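Local coordinates for protein beta-glucuronidase (Dictyoglomus thermophilum, PDB 6XXW) that probably hydrolyses beta-D-glucuronides, releasing glucuronic acid, as a family 2 glycoside hydrolase, at residues K290-N295 against V408-V413. Sequence-based numbering, arbitrary orientation.
Sequences KQFLIN and VIMWSV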
loop_
_atom_site.group_PDB
_atom_site.type_symbol
_atom_site.label_atom_id
_atom_site.label_comp_id
_atom_site.label_asym_id
_atom_site.label_seq_id
_atom_site.Cartn_x
_atom_site.Cartn_y
_atom_site.Cartn_z
ATOM N N LYS A 290 -5.831 -43.898 12.189
ATOM C CA LYS A 290 -5.672 -42.454 12.087
ATOM C C LYS A 290 -4.607 -42.069 11.070
ATOM O O LYS A 290 -4.040 -40.974 11.149
ATOM C CB LYS A 290 -5.355 -41.848 13.450
ATOM C CG LYS A 290 -4.300 -42.583 14.234
ATOM C CD LYS A 290 -4.271 -42.082 15.671
ATOM C CE LYS A 290 -3.184 -42.771 16.481
ATOM N NZ LYS A 290 -1.824 -42.541 15.902
ATOM N N GLN A 291 -4.321 -42.952 10.122
ATOM C CA GLN A 291 -3.300 -42.711 9.121
ATOM C C GLN A 291 -3.921 -42.592 7.735
ATOM O O GLN A 291 -4.857 -43.320 7.398
ATOM C CB GLN A 291 -2.258 -43.833 9.139
ATOM C CG GLN A 291 -1.514 -43.939 10.464
ATOM C CD GLN A 291 -0.229 -44.737 10.351
ATOM O OE1 GLN A 291 0.842 -44.263 10.724
ATOM N NE2 GLN A 291 -0.332 -45.958 9.838
ATOM N N PHE A 292 -3.385 -41.664 6.935
ATOM C CA PHE A 292 -3.689 -41.536 5.515
ATOM C C PHE A 292 -2.478 -42.072 4.759
ATOM O O PHE A 292 -1.417 -41.438 4.759
ATOM C CB PHE A 292 -3.968 -40.077 5.147
ATOM C CG PHE A 292 -4.565 -39.902 3.787
ATOM C CD1 PHE A 292 -3.762 -39.933 2.651
ATOM C CD2 PHE A 292 -5.934 -39.724 3.636
ATOM C CE1 PHE A 292 -4.317 -39.780 1.381
ATOM C CE2 PHE A 292 -6.493 -39.569 2.364
ATOM C CZ PHE A 292 -5.679 -39.598 1.242
ATOM N N LEU A 293 -2.622 -43.237 4.124
ATOM C CA LEU A 293 -1.485 -43.917 3.507
ATOM C C LEU A 293 -1.460 -43.697 2.000
ATOM O O LEU A 293 -2.450 -43.958 1.306
ATOM C CB LEU A 293 -1.514 -45.423 3.797
ATOM C CG LEU A 293 -1.530 -45.821 5.273
ATOM C CD1 LEU A 293 -1.839 -47.316 5.409
ATOM C CD2 LEU A 293 -0.205 -45.479 5.919
ATOM N N ILE A 294 -0.319 -43.238 1.502
ATOM C CA ILE A 294 -0.019 -43.224 0.076
ATOM C C ILE A 294 1.161 -44.152 -0.118
ATOM O O ILE A 294 2.201 -43.975 0.534
ATOM C CB ILE A 294 0.296 -41.811 -0.435
ATOM C CG1 ILE A 294 -0.950 -40.919 -0.292
ATOM C CG2 ILE A 294 0.836 -41.877 -1.878
ATOM C CD1 ILE A 294 -0.757 -39.473 -0.750
ATOM N N ASN A 295 0.987 -45.162 -0.977
ATOM C CA ASN A 295 2.007 -46.187 -1.189
ATOM C C ASN A 295 2.428 -46.807 0.142
ATOM O O ASN A 295 3.615 -47.038 0.407
ATOM C CB ASN A 295 3.200 -45.605 -1.950
ATOM C CG ASN A 295 2.807 -45.113 -3.325
ATOM O OD1 ASN A 295 1.886 -45.663 -3.939
ATOM N ND2 ASN A 295 3.492 -44.081 -3.819
ATOM N N VAL A 408 -5.220 -36.847 -8.005
ATOM C CA VAL A 408 -6.432 -36.856 -7.189
ATOM C C VAL A 408 -6.364 -38.036 -6.225
ATOM O O VAL A 408 -6.326 -39.203 -6.643
ATOM C CB VAL A 408 -7.701 -36.938 -8.051
ATOM C CG1 VAL A 408 -8.951 -36.984 -7.132
ATOM C CG2 VAL A 408 -7.798 -35.795 -9.040
ATOM N N ILE A 409 -6.385 -37.745 -4.924
ATOM C CA ILE A 409 -6.251 -38.789 -3.918
ATOM C C ILE A 409 -7.423 -38.841 -2.959
ATOM O O ILE A 409 -7.400 -39.640 -2.033
ATOM C CB ILE A 409 -4.923 -38.669 -3.136
ATOM C CG1 ILE A 409 -4.620 -37.216 -2.771
ATOM C CG2 ILE A 409 -3.778 -39.283 -3.956
ATOM C CD1 ILE A 409 -5.549 -36.596 -1.781
ATOM N N MET A 410 -8.447 -38.013 -3.155
ATOM C CA MET A 410 -9.600 -37.966 -2.258
ATOM C C MET A 410 -10.666 -37.108 -2.913
ATOM O O MET A 410 -10.353 -36.114 -3.574
ATOM C CB MET A 410 -9.236 -37.386 -0.879
ATOM C CG MET A 410 -10.400 -37.362 0.115
ATOM S SD MET A 410 -9.939 -37.574 1.850
ATOM C CE MET A 410 -8.876 -36.131 2.139
ATOM N N TRP A 411 -11.927 -37.479 -2.699
ATOM C CA TRP A 411 -13.061 -36.676 -3.135
ATOM C C TRP A 411 -13.689 -35.972 -1.938
ATOM O O TRP A 411 -13.923 -36.596 -0.892
ATOM C CB TRP A 411 -14.137 -37.542 -3.815
ATOM C CG TRP A 411 -13.646 -38.410 -4.954
ATOM C CD1 TRP A 411 -13.560 -39.773 -4.956
ATOM C CD2 TRP A 411 -13.217 -37.977 -6.257
ATOM N NE1 TRP A 411 -13.090 -40.217 -6.171
ATOM C CE2 TRP A 411 -12.877 -39.138 -6.991
ATOM C CE3 TRP A 411 -13.083 -36.726 -6.873
ATOM C CZ2 TRP A 411 -12.389 -39.085 -8.304
ATOM C CZ3 TRP A 411 -12.600 -36.674 -8.204
ATOM C CH2 TRP A 411 -12.267 -37.848 -8.894
ATOM N N SER A 412 -14.006 -34.685 -2.104
ATOM C CA SER A 412 -14.759 -33.927 -1.104
ATOM C C SER A 412 -16.165 -33.685 -1.634
ATOM O O SER A 412 -16.329 -33.143 -2.729
ATOM C CB SER A 412 -14.085 -32.597 -0.772
ATOM O OG SER A 412 -14.917 -31.852 0.113
ATOM N N VAL A 413 -17.178 -34.114 -0.884
ATOM C CA VAL A 413 -18.536 -34.013 -1.413
ATOM C C VAL A 413 -19.186 -32.651 -1.163
ATOM O O VAL A 413 -20.176 -32.322 -1.838
ATOM C CB VAL A 413 -19.455 -35.132 -0.869
ATOM C CG1 VAL A 413 -18.929 -36.523 -1.276
ATOM C CG2 VAL A 413 -19.635 -35.029 0.632
#
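F292 reaches from the short strand 291-294 to the N-terminal end of a TIM-barrel strand, where the outer rim of its ring meets I409 (at CZ) and M410 (at CE2). Strand 408-415 is one of the parallel barrel strands, whereas 291-294 belongs to the antiparallel hairpin that precedes the barrel and pairs with its first strand, 297-305; the hairpin lies against the N-terminal end of strand 408-415, consistent with its helping to cover that end of the barrel. The strand axes are 10.0 Å apart, and side chains of 291-294 span the gap to side chains and one carbonyl oxygen opposite. A long, flat phenylalanine suits this span: its CG lies anti to the backbone N (chi1 -168°), which sends the ring out toward the barrel strand. The carbonyl oxygen of I409 sits at the ring edge, in plane, 3.7 Å from F292 CZ, where the weakly positive C-H rim can meet it. M410 adds a Met-aromatic contact, its SD lying obliquely to the ring, 73° off the normal and 5.3 Å from the centroid. Bends at chi2 and chi3 of its flexible chain bring both SD and CE near F292 CE2. F301, on the first barrel strand, packs edge-to-face with F292. Isoleucines suit the buried layer beside the ring, bringing no polar side-chain atom to satisfy; I294 CD1 lies 4.4 Å from I409 CG2.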